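Local coordinates for coelenterazine-binding protein with bound coelenterazine (Renilla muelleri, PDB 2HPS) that binds the luciferin coelenterazine and, when calcium is bound, makes it available for reaction with luciferase and oxygen, at residues A[11-16]-A[167-173]. Numbering follows the deposited sequence.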
loop_
_atom_site.group_PDB
_atom_site.type_symbol
_atom_site.label_atom_id
_atom_site.label_comp_id
_atom_site.label_asym_id
_atom_site.label_seq_id
_atom_site.Cartn_x
_atom_site.Cartn_y
_atom_site.Cartn_z
ATOM N N TYR A 11 -0.020 -8.044 15.571
ATOM C CA TYR A 11 -0.730 -8.196 14.306
ATOM C C TYR A 11 -0.477 -6.980 13.396
ATOM O O TYR A 11 -0.215 -7.129 12.205
ATOM C CB TYR A 11 -2.232 -8.408 14.557
ATOM C CG TYR A 11 -3.019 -8.496 13.269
ATOM C CD1 TYR A 11 -2.806 -9.554 12.371
ATOM C CD2 TYR A 11 -3.909 -7.483 12.907
ATOM C CE1 TYR A 11 -3.502 -9.627 11.153
ATOM C CE2 TYR A 11 -4.598 -7.542 11.697
ATOM C CZ TYR A 11 -4.391 -8.604 10.824
ATOM O OH TYR A 11 -5.084 -8.673 9.637
ATOM N N HIS A 12 -0.548 -5.781 13.972
ATOM C CA HIS A 12 -0.311 -4.576 13.170
ATOM C C HIS A 12 1.096 -4.560 12.597
ATOM O O HIS A 12 1.281 -4.282 11.404
ATOM C CB HIS A 12 -0.588 -3.298 13.956
ATOM C CG HIS A 12 -0.766 -2.111 13.072
ATOM N ND1 HIS A 12 0.297 -1.377 12.590
ATOM C CD2 HIS A 12 -1.882 -1.576 12.519
ATOM C CE1 HIS A 12 -0.160 -0.434 11.781
ATOM N NE2 HIS A 12 -1.478 -0.522 11.736
ATOM N N LEU A 13 2.087 -4.925 13.413
ATOM C CA LEU A 13 3.464 -5.009 12.892
ATOM C C LEU A 13 3.615 -6.049 11.794
ATOM O O LEU A 13 4.416 -5.876 10.871
ATOM C CB LEU A 13 4.452 -5.328 14.024
ATOM C CG LEU A 13 4.745 -4.224 15.038
ATOM C CD1 LEU A 13 5.502 -4.814 16.240
ATOM C CD2 LEU A 13 5.603 -3.133 14.373
ATOM N N ARG A 14 2.908 -7.169 11.937
ATOM C CA ARG A 14 2.900 -8.221 10.915
ATOM C C ARG A 14 2.366 -7.694 9.589
ATOM O O ARG A 14 2.964 -7.939 8.535
ATOM C CB ARG A 14 2.084 -9.421 11.386
ATOM C CG ARG A 14 2.145 -10.631 10.445
ATOM C CD ARG A 14 1.394 -11.828 11.082
ATOM N NE ARG A 14 1.387 -12.991 10.200
ATOM C CZ ARG A 14 2.352 -13.903 10.128
ATOM N NH1 ARG A 14 3.451 -13.792 10.885
ATOM N NH2 ARG A 14 2.225 -14.927 9.267
ATOM N N LYS A 15 1.291 -6.904 9.657
ATOM C CA LYS A 15 0.769 -6.249 8.480
ATOM C C LYS A 15 1.816 -5.306 7.885
ATOM O O LYS A 15 2.081 -5.340 6.682
ATOM C CB LYS A 15 -0.509 -5.491 8.813
ATOM C CG LYS A 15 -1.726 -6.401 9.067
ATOM C CD LYS A 15 -3.025 -5.612 9.109
ATOM C CE LYS A 15 -3.078 -4.602 10.268
ATOM N NZ LYS A 15 -4.411 -3.837 10.305
HETATM N N MSE A 16 2.419 -4.485 8.737
HETATM C CA MSE A 16 3.365 -3.475 8.248
HETATM C C MSE A 16 4.626 -4.120 7.660
HETATM O O MSE A 16 5.169 -3.645 6.671
HETATM C CB MSE A 16 3.720 -2.463 9.333
HETATM C CG MSE A 16 2.553 -1.630 9.832
HETATM SE SE MSE A 16 1.596 -0.669 8.368
HETATM C CE MSE A 16 -0.074 -1.820 8.298
ATOM N N PHE A 167 -6.561 -2.101 6.664
ATOM C CA PHE A 167 -5.148 -2.489 6.648
ATOM C C PHE A 167 -4.293 -1.521 7.468
ATOM O O PHE A 167 -3.497 -1.946 8.296
ATOM C CB PHE A 167 -4.630 -2.579 5.228
ATOM C CG PHE A 167 -3.216 -3.106 5.152
ATOM C CD1 PHE A 167 -2.979 -4.478 5.206
ATOM C CD2 PHE A 167 -2.134 -2.240 5.060
ATOM C CE1 PHE A 167 -1.675 -4.988 5.160
ATOM C CE2 PHE A 167 -0.812 -2.742 5.010
ATOM C CZ PHE A 167 -0.586 -4.114 5.047
ATOM N N LEU A 168 -4.465 -0.219 7.240
ATOM C CA LEU A 168 -3.584 0.770 7.873
ATOM C C LEU A 168 -3.822 0.982 9.367
ATOM O O LEU A 168 -2.862 1.227 10.110
ATOM C CB LEU A 168 -3.656 2.111 7.121
ATOM C CG LEU A 168 -3.003 2.163 5.736
ATOM C CD1 LEU A 168 -3.234 3.567 5.172
ATOM C CD2 LEU A 168 -1.506 1.816 5.767
ATOM N N PHE A 169 -5.073 0.886 9.820
ATOM C CA PHE A 169 -5.422 1.227 11.196
ATOM C C PHE A 169 -6.034 0.113 12.036
ATOM O O PHE A 169 -6.188 0.277 13.254
ATOM C CB PHE A 169 -6.369 2.444 11.223
ATOM C CG PHE A 169 -5.786 3.651 10.568
ATOM C CD1 PHE A 169 -4.723 4.318 11.146
ATOM C CD2 PHE A 169 -6.299 4.117 9.356
ATOM C CE1 PHE A 169 -4.177 5.438 10.533
ATOM C CE2 PHE A 169 -5.755 5.227 8.740
ATOM C CZ PHE A 169 -4.691 5.884 9.325
ATOM N N GLY A 170 -6.396 -0.995 11.394
ATOM C CA GLY A 170 -7.056 -2.103 12.079
ATOM C C GLY A 170 -6.147 -2.776 13.093
ATOM O O GLY A 170 -4.983 -3.031 12.806
ATOM N N LEU A 171 -6.689 -3.041 14.279
ATOM C CA LEU A 171 -5.951 -3.738 15.339
ATOM C C LEU A 171 -6.364 -5.197 15.406
ATOM O O LEU A 171 -5.681 -6.012 16.041
ATOM C CB LEU A 171 -6.212 -3.090 16.693
ATOM C CG LEU A 171 -5.767 -1.634 16.837
ATOM C CD1 LEU A 171 -6.108 -1.112 18.226
ATOM C CD2 LEU A 171 -4.306 -1.487 16.547
ATOM N N GLU A 172 -7.505 -5.495 14.794
ATOM C CA GLU A 172 -8.035 -6.849 14.760
ATOM C C GLU A 172 -7.972 -7.372 13.341
ATOM O O GLU A 172 -8.129 -6.625 12.374
ATOM C CB GLU A 172 -9.481 -6.871 15.262
ATOM C CG GLU A 172 -9.636 -7.179 16.760
ATOM C CD GLU A 172 -9.137 -6.077 17.658
ATOM O OE1 GLU A 172 -9.563 -4.912 17.481
ATOM O OE2 GLU A 172 -8.320 -6.381 18.556
ATOM N N GLU A 173 -7.740 -8.672 13.231
ATOM C CA GLU A 173 -7.582 -9.342 11.957
ATOM C C GLU A 173 -8.871 -9.332 11.138
ATOM O O GLU A 173 -9.957 -9.531 11.683
ATOM C CB GLU A 173 -7.170 -10.770 12.251
ATOM C CG GLU A 173 -6.864 -11.601 11.076
ATOM C CD GLU A 173 -6.338 -12.944 11.486
ATOM O OE1 GLU A 173 -6.044 -13.128 12.691
ATOM O OE2 GLU A 173 -6.208 -13.811 10.601
HETATM O O HOH W 1 -6.897 -5.218 10.259
#
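Residues 11-16 are a piece of helix 6-21; the last turn of helix 157-169 and the loop after it pass alongside them, the chain leaving helical geometry at G170, and the backbones come nearest at H12 and L171, whose CA atoms are 6.1 Å apart. Carbonyls at this helix end, lacking partners further along the helix, turn to side chains of the first helix. K15 NZ donates to F167 O at 2.9 Å and to G170 O at 2.7 Å, while a water links it to E172 O. H12 NE2 gives a nearly straight bond to L168 O (2.8 Å), its ND1 being taken up by T86 of helix 78-91. Apolar contact flanks these bonds: M16 CE meets F167 CE2 at 3.5 Å, and E173 CB sits over the Y11 ring in a CH-pi contact, with Y11 OH and E173 OE2 both bonded to N178. Lysine and histidine donors on one helix thus hold main-chain carbonyls at another's C-terminal end, tying the entering helix of EF-hand 1 to the exiting helix of EF-hand 4.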